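Local coordinates for phosphatidylinositol transfer protein SFH5 (Saccharomyces cerevisiae, PDB 6W32), which binds and transfers phosphatidylinositol, helps regulate plasma-membrane phosphoinositide levels, and holds heme b, perhaps with a part in responses to organic oxidants, at residues 90-95 and 211-216; 129-134 and 173-178; 162-167 and 283-288; 262-267 and 275-280. One frame throughout, in Å; residues are numbered along the deposited sequence.

Contact 1: residues 90-95 and 211-216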
# COMPACT_ATOMS: atom_id res chain seq x y z
N ILE A 90 -12.64 3.50 -12.30
CA ILE A 90 -12.02 3.52 -13.61
C ILE A 90 -10.57 3.96 -13.48
O ILE A 90 -9.66 3.30 -13.99
CB ILE A 90 -12.77 4.43 -14.60
CG1 ILE A 90 -14.27 4.14 -14.63
CG2 ILE A 90 -12.17 4.22 -15.99
CD1 ILE A 90 -14.62 3.18 -15.60
N ASP A 91 -10.34 5.08 -12.81
CA ASP A 91 -8.97 5.59 -12.77
C ASP A 91 -8.02 4.59 -12.13
O ASP A 91 -6.86 4.47 -12.56
CB ASP A 91 -8.94 6.92 -12.05
CG ASP A 91 -9.83 7.92 -12.72
OD1 ASP A 91 -10.38 7.56 -13.78
OD2 ASP A 91 -9.98 9.04 -12.20
N ILE A 92 -8.50 3.82 -11.15
CA ILE A 92 -7.64 2.80 -10.54
C ILE A 92 -7.32 1.71 -11.55
O ILE A 92 -6.15 1.47 -11.89
CB ILE A 92 -8.28 2.21 -9.29
CG1 ILE A 92 -8.14 3.18 -8.11
CG2 ILE A 92 -7.58 0.94 -8.95
CD1 ILE A 92 -9.26 3.09 -7.09
N LEU A 93 -8.35 1.05 -12.07
CA LEU A 93 -8.14 -0.09 -12.97
C LEU A 93 -7.34 0.30 -14.21
O LEU A 93 -6.51 -0.47 -14.69
CB LEU A 93 -9.50 -0.67 -13.36
CG LEU A 93 -10.17 -1.48 -12.27
CD1 LEU A 93 -11.46 -2.10 -12.76
CD2 LEU A 93 -9.22 -2.54 -11.72
N ASN A 94 -7.57 1.48 -14.77
CA ASN A 94 -6.77 1.87 -15.93
C ASN A 94 -5.31 2.01 -15.54
O ASN A 94 -4.42 1.50 -16.23
CB ASN A 94 -7.28 3.18 -16.54
CG ASN A 94 -8.56 3.00 -17.33
OD1 ASN A 94 -8.90 1.90 -17.78
ND2 ASN A 94 -9.30 4.10 -17.49
N TRP A 95 -5.04 2.71 -14.44
CA TRP A 95 -3.68 2.84 -13.95
C TRP A 95 -3.04 1.46 -13.71
O TRP A 95 -1.85 1.25 -14.02
CB TRP A 95 -3.69 3.70 -12.67
CG TRP A 95 -2.37 3.98 -12.07
CD1 TRP A 95 -1.55 5.05 -12.31
CD2 TRP A 95 -1.73 3.20 -11.07
NE1 TRP A 95 -0.40 4.97 -11.54
CE2 TRP A 95 -0.49 3.83 -10.77
CE3 TRP A 95 -2.07 2.03 -10.40
CZ2 TRP A 95 0.40 3.33 -9.83
CZ3 TRP A 95 -1.18 1.52 -9.48
CH2 TRP A 95 0.04 2.17 -9.19
N TYR A 211 -4.76 5.99 -5.85
CA TYR A 211 -4.96 4.61 -6.29
C TYR A 211 -4.87 3.59 -5.17
O TYR A 211 -5.18 2.42 -5.40
CB TYR A 211 -3.95 4.22 -7.37
CG TYR A 211 -3.86 5.22 -8.49
CD1 TYR A 211 -4.93 5.44 -9.32
CD2 TYR A 211 -2.71 5.96 -8.69
CE1 TYR A 211 -4.87 6.37 -10.35
CE2 TYR A 211 -2.64 6.92 -9.70
CZ TYR A 211 -3.73 7.11 -10.53
OH TYR A 211 -3.68 8.03 -11.55
N TYR A 212 -4.50 3.96 -4.00
CA TYR A 212 -4.57 2.91 -3.01
C TYR A 212 -5.42 3.32 -1.80
O TYR A 212 -5.00 3.04 -0.67
CB TYR A 212 -3.15 2.54 -2.56
CG TYR A 212 -2.34 1.80 -3.56
CD1 TYR A 212 -2.18 0.43 -3.47
CD2 TYR A 212 -1.67 2.46 -4.60
CE1 TYR A 212 -1.41 -0.28 -4.37
CE2 TYR A 212 -0.88 1.75 -5.53
CZ TYR A 212 -0.76 0.38 -5.39
OH TYR A 212 0.02 -0.35 -6.26
N PRO A 213 -6.63 3.87 -1.94
CA PRO A 213 -7.32 4.38 -0.78
C PRO A 213 -7.79 3.22 0.10
O PRO A 213 -7.96 2.09 -0.35
CB PRO A 213 -8.48 5.11 -1.39
CG PRO A 213 -8.84 4.31 -2.55
CD PRO A 213 -7.60 3.51 -2.96
N GLU A 214 -8.07 3.54 1.36
CA GLU A 214 -8.68 2.59 2.28
C GLU A 214 -7.85 1.33 2.45
O GLU A 214 -8.39 0.23 2.64
CB GLU A 214 -10.10 2.21 1.89
CG GLU A 214 -11.15 3.27 2.23
CD GLU A 214 -11.21 3.66 3.72
OE1 GLU A 214 -11.25 2.74 4.58
OE2 GLU A 214 -11.24 4.89 4.03
N LEU A 215 -6.52 1.48 2.43
CA LEU A 215 -5.61 0.38 2.73
C LEU A 215 -4.64 0.65 3.87
O LEU A 215 -3.99 -0.29 4.34
CB LEU A 215 -4.80 -0.02 1.49
CG LEU A 215 -5.72 -0.62 0.42
CD1 LEU A 215 -5.11 -0.48 -0.96
CD2 LEU A 215 -6.09 -2.08 0.73
N LEU A 216 -4.51 1.88 4.34
CA LEU A 216 -3.61 2.17 5.46
C LEU A 216 -4.42 2.21 6.74
O LEU A 216 -5.49 2.81 6.78
CB LEU A 216 -2.91 3.51 5.27
CG LEU A 216 -1.74 3.89 6.13
CD1 LEU A 216 -0.59 3.03 5.81
CD2 LEU A 216 -1.35 5.34 5.92

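Contact 2: residues 129-134 and 173-178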
# COMPACT_ATOMS: atom_id res chain seq x y z
N ASN A 129 -5.02 -5.13 12.10
CA ASN A 129 -4.55 -4.23 11.06
C ASN A 129 -3.20 -3.66 11.41
O ASN A 129 -2.82 -2.58 10.92
CB ASN A 129 -5.57 -3.13 10.79
CG ASN A 129 -6.95 -3.70 10.52
OD1 ASN A 129 -7.11 -4.57 9.66
ND2 ASN A 129 -7.94 -3.24 11.29
N LYS A 130 -2.48 -4.37 12.27
CA LYS A 130 -1.06 -4.12 12.45
C LYS A 130 -0.26 -5.41 12.36
O LYS A 130 0.84 -5.49 12.90
CB LYS A 130 -0.78 -3.40 13.77
CG LYS A 130 -1.55 -2.10 13.96
CD LYS A 130 -0.83 -1.24 14.93
CE LYS A 130 -1.79 -0.38 15.73
NZ LYS A 130 -1.09 0.35 16.81
N LYS A 131 -0.81 -6.43 11.69
CA LYS A 131 -0.12 -7.68 11.40
C LYS A 131 0.74 -7.60 10.14
O LYS A 131 1.83 -8.17 10.10
CB LYS A 131 -1.14 -8.80 11.25
CG LYS A 131 -2.12 -8.92 12.40
CD LYS A 131 -3.31 -9.78 11.95
CE LYS A 131 -4.07 -10.32 13.13
NZ LYS A 131 -5.07 -11.30 12.69
N ALA A 132 0.29 -6.93 9.09
CA ALA A 132 1.12 -6.70 7.91
C ALA A 132 1.71 -5.31 8.00
O ALA A 132 0.97 -4.32 8.05
CB ALA A 132 0.31 -6.86 6.63
N VAL A 133 3.04 -5.21 8.01
CA VAL A 133 3.75 -3.94 8.11
C VAL A 133 4.76 -3.88 6.98
O VAL A 133 5.40 -4.89 6.67
CB VAL A 133 4.46 -3.81 9.48
CG1 VAL A 133 4.99 -2.42 9.70
CG2 VAL A 133 3.54 -4.17 10.62
N THR A 134 4.93 -2.70 6.37
CA THR A 134 6.12 -2.49 5.54
C THR A 134 6.98 -1.39 6.15
O THR A 134 6.49 -0.51 6.86
CB THR A 134 5.84 -2.12 4.07
OG1 THR A 134 5.43 -0.75 3.97
CG2 THR A 134 4.81 -2.99 3.47
N SER A 173 -11.18 -10.49 6.13
CA SER A 173 -11.12 -10.43 7.58
C SER A 173 -11.45 -9.03 8.08
O SER A 173 -11.53 -8.05 7.33
CB SER A 173 -9.75 -10.88 8.07
OG SER A 173 -8.86 -9.79 8.13
N SER A 174 -11.66 -8.93 9.39
CA SER A 174 -11.85 -7.65 10.05
C SER A 174 -10.61 -7.19 10.79
O SER A 174 -10.51 -6.00 11.13
CB SER A 174 -13.03 -7.74 11.00
OG SER A 174 -13.06 -9.04 11.58
N ASP A 175 -9.65 -8.10 11.02
CA ASP A 175 -8.40 -7.80 11.70
C ASP A 175 -7.18 -7.80 10.78
O ASP A 175 -6.05 -7.66 11.26
CB ASP A 175 -8.17 -8.79 12.86
CG ASP A 175 -7.98 -10.24 12.39
OD1 ASP A 175 -8.26 -10.54 11.22
OD2 ASP A 175 -7.53 -11.10 13.21
N ASN A 176 -7.35 -8.03 9.47
CA ASN A 176 -6.20 -8.03 8.57
C ASN A 176 -6.55 -7.53 7.16
O ASN A 176 -6.03 -8.04 6.17
CB ASN A 176 -5.55 -9.41 8.47
CG ASN A 176 -4.12 -9.32 8.01
OD1 ASN A 176 -3.35 -8.48 8.52
ND2 ASN A 176 -3.77 -10.13 7.01
N ASN A 177 -7.46 -6.56 7.05
CA ASN A 177 -7.77 -5.96 5.76
C ASN A 177 -7.22 -4.55 5.62
O ASN A 177 -7.74 -3.76 4.82
CB ASN A 177 -9.28 -5.96 5.50
CG ASN A 177 -10.07 -5.40 6.66
OD1 ASN A 177 -9.50 -5.11 7.71
ND2 ASN A 177 -11.38 -5.28 6.51
N TYR A 178 -6.20 -4.20 6.40
CA TYR A 178 -5.48 -2.95 6.21
C TYR A 178 -4.03 -3.22 6.56
O TYR A 178 -3.70 -4.24 7.15
CB TYR A 178 -6.00 -1.81 7.11
CG TYR A 178 -7.35 -1.22 6.78
CD1 TYR A 178 -8.51 -1.90 7.08
CD2 TYR A 178 -7.46 0.05 6.24
CE1 TYR A 178 -9.74 -1.34 6.82
CE2 TYR A 178 -8.69 0.62 5.98
CZ TYR A 178 -9.82 -0.08 6.26
OH TYR A 178 -11.06 0.46 5.99

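Contact 3: residues 162-167 and 283-288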
# COMPACT_ATOMS: atom_id res chain seq x y z
N MET A 162 4.76 -1.68 -1.95
CA MET A 162 3.35 -1.57 -1.63
C MET A 162 2.58 -2.81 -2.03
O MET A 162 1.82 -3.37 -1.23
CB MET A 162 2.74 -0.35 -2.31
CG MET A 162 1.26 -0.18 -1.97
SD MET A 162 0.90 0.12 -0.20
CE MET A 162 -0.89 0.29 -0.24
N GLU A 163 2.76 -3.28 -3.25
CA GLU A 163 1.98 -4.42 -3.71
C GLU A 163 2.35 -5.70 -2.95
O GLU A 163 1.46 -6.46 -2.56
CB GLU A 163 2.16 -4.59 -5.21
CG GLU A 163 1.44 -3.51 -5.99
CD GLU A 163 -0.04 -3.82 -6.18
OE1 GLU A 163 -0.45 -4.97 -5.91
OE2 GLU A 163 -0.79 -2.94 -6.64
N LYS A 164 3.64 -5.95 -2.71
CA LYS A 164 4.05 -7.10 -1.92
C LYS A 164 3.42 -7.07 -0.52
O LYS A 164 3.06 -8.12 0.03
CB LYS A 164 5.57 -7.15 -1.79
CG LYS A 164 6.35 -7.76 -2.98
CD LYS A 164 7.82 -7.99 -2.63
CE LYS A 164 8.78 -7.59 -3.74
NZ LYS A 164 9.61 -6.38 -3.34
N GLY A 165 3.26 -5.88 0.06
CA GLY A 165 2.63 -5.80 1.36
C GLY A 165 1.22 -6.35 1.33
O GLY A 165 0.84 -7.16 2.18
N LEU A 166 0.43 -5.94 0.32
CA LEU A 166 -0.95 -6.37 0.23
C LEU A 166 -1.09 -7.83 -0.15
O LEU A 166 -2.19 -8.37 -0.01
CB LEU A 166 -1.72 -5.53 -0.78
CG LEU A 166 -1.49 -4.03 -0.81
CD1 LEU A 166 -2.11 -3.42 -2.05
CD2 LEU A 166 -2.08 -3.41 0.42
N SER A 167 -0.02 -8.49 -0.59
CA SER A 167 -0.21 -9.94 -0.73
C SER A 167 -0.34 -10.63 0.62
O SER A 167 -0.60 -11.83 0.64
CB SER A 167 0.93 -10.62 -1.48
OG SER A 167 0.73 -12.04 -1.43
N THR A 283 10.74 -13.02 2.57
CA THR A 283 11.41 -13.03 1.27
C THR A 283 10.68 -13.88 0.21
O THR A 283 10.59 -13.46 -0.95
CB THR A 283 12.87 -13.50 1.44
OG1 THR A 283 12.92 -14.59 2.38
CG2 THR A 283 13.73 -12.34 1.98
N ASN A 284 10.16 -15.04 0.59
CA ASN A 284 9.05 -15.67 -0.13
C ASN A 284 7.90 -14.66 -0.25
O ASN A 284 7.26 -14.32 0.76
CB ASN A 284 8.58 -16.92 0.62
CG ASN A 284 8.02 -16.58 2.01
OD1 ASN A 284 8.69 -15.91 2.80
ND2 ASN A 284 6.77 -16.97 2.28
N VAL A 285 7.64 -14.15 -1.45
CA VAL A 285 6.62 -13.14 -1.63
C VAL A 285 5.46 -13.61 -2.51
O VAL A 285 4.30 -13.47 -2.11
CB VAL A 285 7.25 -11.82 -2.14
CG1 VAL A 285 7.80 -11.08 -0.92
CG2 VAL A 285 8.35 -12.11 -3.16
N HIS A 286 5.75 -14.23 -3.68
CA HIS A 286 4.75 -15.17 -4.18
C HIS A 286 3.37 -14.54 -4.49
O HIS A 286 2.48 -14.49 -3.62
CB HIS A 286 4.67 -16.32 -3.16
CG HIS A 286 3.40 -17.11 -3.15
ND1 HIS A 286 2.56 -17.15 -2.05
CD2 HIS A 286 2.84 -17.92 -4.08
CE1 HIS A 286 1.53 -17.93 -2.32
NE2 HIS A 286 1.68 -18.41 -3.54
N PRO A 287 3.22 -13.94 -5.68
CA PRO A 287 1.96 -13.27 -6.06
C PRO A 287 0.70 -14.09 -5.81
O PRO A 287 0.70 -15.32 -5.86
CB PRO A 287 2.13 -13.04 -7.56
CG PRO A 287 3.05 -14.05 -7.97
CD PRO A 287 4.06 -14.10 -6.87
N THR A 288 -0.40 -13.37 -5.61
CA THR A 288 -1.68 -14.02 -5.43
C THR A 288 -2.01 -14.89 -6.63
O THR A 288 -1.35 -14.84 -7.66
CB THR A 288 -2.79 -12.98 -5.20
OG1 THR A 288 -2.60 -11.89 -6.10
CG2 THR A 288 -2.79 -12.48 -3.72

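Contact 4: residues 262-267 and 275-280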
# COMPACT_ATOMS: atom_id res chain seq x y z
N ASP A 262 4.83 -6.73 18.37
CA ASP A 262 5.84 -7.74 18.09
C ASP A 262 6.95 -7.30 17.13
O ASP A 262 7.60 -8.14 16.51
CB ASP A 262 5.18 -9.00 17.56
CG ASP A 262 4.48 -9.73 18.65
OD1 ASP A 262 4.83 -9.44 19.82
OD2 ASP A 262 3.59 -10.56 18.37
N CYS A 263 7.23 -6.01 17.05
CA CYS A 263 8.36 -5.55 16.29
C CYS A 263 9.66 -5.86 17.04
O CYS A 263 9.63 -6.22 18.21
CB CYS A 263 8.22 -4.06 16.02
SG CYS A 263 8.67 -3.09 17.38
N PRO A 264 10.82 -5.77 16.40
CA PRO A 264 12.03 -6.26 17.08
C PRO A 264 12.34 -5.44 18.33
O PRO A 264 12.14 -4.23 18.37
CB PRO A 264 13.11 -6.13 16.00
CG PRO A 264 12.61 -5.12 15.06
CD PRO A 264 11.13 -5.28 15.04
N TYR A 265 12.81 -6.13 19.38
CA TYR A 265 13.31 -5.42 20.55
C TYR A 265 14.39 -4.43 20.15
O TYR A 265 14.31 -3.24 20.47
CB TYR A 265 13.87 -6.38 21.60
CG TYR A 265 14.29 -5.70 22.92
CD1 TYR A 265 13.36 -5.51 23.94
CD2 TYR A 265 15.60 -5.25 23.14
CE1 TYR A 265 13.71 -4.91 25.13
CE2 TYR A 265 15.97 -4.64 24.34
CZ TYR A 265 15.00 -4.47 25.33
OH TYR A 265 15.30 -3.87 26.54
N GLU A 266 15.39 -4.89 19.40
CA GLU A 266 16.44 -3.98 18.98
C GLU A 266 15.83 -2.88 18.12
O GLU A 266 15.02 -3.14 17.23
CB GLU A 266 17.52 -4.73 18.20
CG GLU A 266 18.66 -3.85 17.72
CD GLU A 266 19.71 -4.62 16.95
OE1 GLU A 266 20.70 -4.00 16.51
OE2 GLU A 266 19.55 -5.85 16.79
N GLY A 267 16.22 -1.64 18.40
CA GLY A 267 15.71 -0.48 17.68
C GLY A 267 14.27 -0.14 18.03
O GLY A 267 13.98 0.96 18.50
N ASN A 275 14.94 -12.13 17.05
CA ASN A 275 15.48 -11.61 15.81
C ASN A 275 15.15 -10.14 15.63
O ASN A 275 14.07 -9.67 16.01
CB ASN A 275 15.00 -12.44 14.59
CG ASN A 275 13.60 -12.97 14.74
OD1 ASN A 275 12.78 -12.37 15.41
ND2 ASN A 275 13.32 -14.11 14.12
N ASN A 276 16.10 -9.41 15.05
CA ASN A 276 15.96 -8.00 14.71
C ASN A 276 15.15 -7.86 13.42
O ASN A 276 14.67 -8.84 12.84
CB ASN A 276 17.34 -7.37 14.58
CG ASN A 276 18.16 -7.99 13.44
OD1 ASN A 276 17.78 -9.03 12.87
ND2 ASN A 276 19.28 -7.35 13.10
N LEU A 277 15.03 -6.62 12.93
CA LEU A 277 14.21 -6.34 11.75
C LEU A 277 14.69 -7.12 10.53
O LEU A 277 13.87 -7.63 9.76
CB LEU A 277 14.23 -4.85 11.46
CG LEU A 277 13.35 -4.40 10.31
CD1 LEU A 277 11.92 -4.81 10.62
CD2 LEU A 277 13.48 -2.90 10.20
N THR A 278 16.02 -7.19 10.32
CA THR A 278 16.55 -7.93 9.17
C THR A 278 16.15 -9.39 9.23
O THR A 278 15.73 -9.98 8.23
CB THR A 278 18.07 -7.87 9.09
OG1 THR A 278 18.55 -6.51 9.19
CG2 THR A 278 18.52 -8.46 7.76
N LYS A 279 16.28 -10.01 10.39
CA LYS A 279 15.92 -11.40 10.49
C LYS A 279 14.41 -11.60 10.49
O LYS A 279 13.96 -12.73 10.35
CB LYS A 279 16.52 -12.03 11.75
CG LYS A 279 18.05 -12.18 11.78
CD LYS A 279 18.52 -13.64 11.58
CE LYS A 279 20.08 -13.74 11.55
NZ LYS A 279 20.69 -15.13 11.38
N GLN A 280 13.62 -10.53 10.64
CA GLN A 280 12.17 -10.68 10.64
C GLN A 280 11.57 -10.61 9.24
O GLN A 280 10.40 -10.95 9.06
CB GLN A 280 11.54 -9.62 11.55
CG GLN A 280 10.65 -10.18 12.64
CD GLN A 280 10.07 -9.10 13.53
OE1 GLN A 280 10.73 -8.10 13.81
NE2 GLN A 280 8.83 -9.28 13.97

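Contact 1: residues 90-95 and 211-216
Trp95 and Tyr211 lie face to face: the five-membered ring of the indole and the phenol ring have centroids 3.8 Å apart and planes only 13° from parallel. The overlap is well centred, with Tyr211 CD2 above the middle of the indole and Trp95 CG above the middle of the phenol. Trp95 CD1 comes to 3.4 Å from Tyr211 CE2, and Trp95 CB adds a CH-pi contact over the same ring, 4.0 Å from its centroid. Trp95 CG is anti to its backbone N (chi1 -177°), while Tyr211 CG is anti to its carbonyl carbon, and both residues start out toward the opposite segment.

Tyr212 meets the far end of the indole in another way. Trp95 CH2 stands at the edge of the phenol ring, 3.8 Å from Tyr212 CE2, with the two six-membered rings inclined by 82°, and the three side chains form an aromatic cluster. The Tyr212 hydroxyl is hydrogen-bonded to Glu163 of helix 151-166. Beside the stack, Ile92 CG1 lies 3.9 Å from Tyr211 CA.

Trp95 also stacks on Phe99, and Ile92 reaches Leu74 of helix 64-77. Helix 82-98, one of the N-terminal helices, is thereby packed against the end of helix 195-211, where Tyr212 leaves helical geometry and the chain turns toward strand 216-222; Ile159 of helix 151-166 touches both Trp95 and Tyr212.

Contact 2: residues 129-134 and 173-178
Asn129 is buried against the 173-178 loop and gives the contact its densest part. Its backbone N donates to Asp175 O over 2.9 Å, a fairly straight bond (162°) in which the donor stands above the carbonyl plane. CG is anti to the carbonyl carbon (chi1 -52°), and Asn129 OD1 accepts a weak bond from Asn177 N at 3.3 Å. The same oxygen lies near the plane of the Tyr178 ring, at its edge, and Asn129 CB packs 3.9 Å from Tyr178 CB. One residue thus meets the loop through main chain, amide and methylene together.

The other flank is looser and more open to solvent. Here the extended Lys131 chain crosses Asp175 obliquely, and its NZ forms a salt bridge with Asp175 OD2, approached from above the carboxylate plane. Between the two flanks, Asn176 OD1 sits 3.5 Å from Lys131 CB, while the buried amide nitrogen of Asn176 donates to Leu168 O.

Tyr178 ends in a hydrogen bond between its OH and Glu214 OE1, and its side chain touches Tyr217 of strand 216-222. The contact ties the turn that leads into strand 132-136 to the loop between helix 151-166 and strand 179-184. Strand 132-136 lies between strands 118-122 and 179-184 in the mixed sheet, antiparallel to the first and parallel to the second.

Contact 3: residues 162-167 and 283-288
Val285 and Lys164 meet through their hydrocarbon parts: Val285 CG1 lies 3.5 Å from Lys164 CD, and Val285 CB is 3.9 Å from the same methylene. The valine turns CG1 to the position anti to its carbonyl carbon (chi1 -82°), beside the backbone N, and the lysine chain crosses it obliquely. Lys164 CD stands nearly anti to CA (chi2 -170°), and it is this methylene that touches the valine; the chain bends at the next two torsions.

The helix carrying Lys164, residues 151-166, is the connection of a beta-alpha-beta crossover: it leads from strand 132-136 to the adjacent parallel strand 179-184 of the CRAL-TRIO sheet, and Met162 and Leu166 touch Met179 in the latter. The 283-288 segment, a loop approaching the last helix, 289-298, runs past this connection on the surface of the protein.

Ser167, three residues on from Lys164, supplies the second meeting point. Its CB starts out toward the loop, and OG faces main-chain oxygens, 3.7 Å from His286 O and 3.9 Å from Val285 O, distances too long for hydrogen bonding. Ser167 OG also comes within 4.2 Å of Thr288 CG2. Thr288 occupies the N-cap position of the final helix, and its OG1 is hydrogen-bonded to Gly45 O. Tyr106 of helix 101-106 touches both Ser167 and Pro287, while Ala105 of that helix packs on Lys164.

Contact 4: residues 262-267 and 275-280
Pro264 lays its ring against the start of the 277-280 turn, CB lying 3.6 Å from Asn276 CA and CG 4.0 Å from Leu277 CB. The ring fits over the bend where the chain enters the turn, touching backbone as much as side chain, and it loses more surface to the contact than any other residue. Its CD lies against Gln280 OE1, from a side chain that is extended beyond CG and crosses the proline obliquely.

Both ends of that amide are engaged. Gln280 OE1 faces the proline, whose nitrogen has no hydrogen to offer, whereas Gln280 NE2 donates to Asp262 O over 3.0 Å, bent to 146° and with the donor tilted 20° from the carbonyl plane. This bond joins the two segments just before the proline. Farther out, Glu266 is fully extended and lies alongside Asn276, pointing the same way, with its OE2 3.5 Å from Asn276 CB.

Leu277 also touches Ile119, Thr121 and Trp135, which joins the contact to strands 118-122 and 132-136, while Tyr268 touches both Cys263 and Leu277. Asn276 is the N-cap of the short, weakly bonded turn: its OD1 accepts from Lys279 N at 3.1 Å. A proline seated against an asparagine-capped helical turn thus closes the short loop between residues 267 and 275, at the edge of the CRAL-TRIO fold.

Overall arrangement
From the N terminus, contact 1 opens on helix 82-98 and closes after helix 195-211, tying the N-terminal helices to the CRAL-TRIO fold. Contact 2 is nested inside that loop and joins the entry of strand 132-136 to that of strand 179-184. Contact 3 starts on helix 151-166, between the two segments of contact 2, and closes only before the last helix, so it crosses contacts 1 and 2. Contact 4 is a short loop nested within contact 3 and follows contacts 1 and 2 in series. Contacts 1, 2 and 3 touch one another, whereas contact 4 lies about 31 Å from contact 1, centre to centre, on the opposite side of the chain's centre.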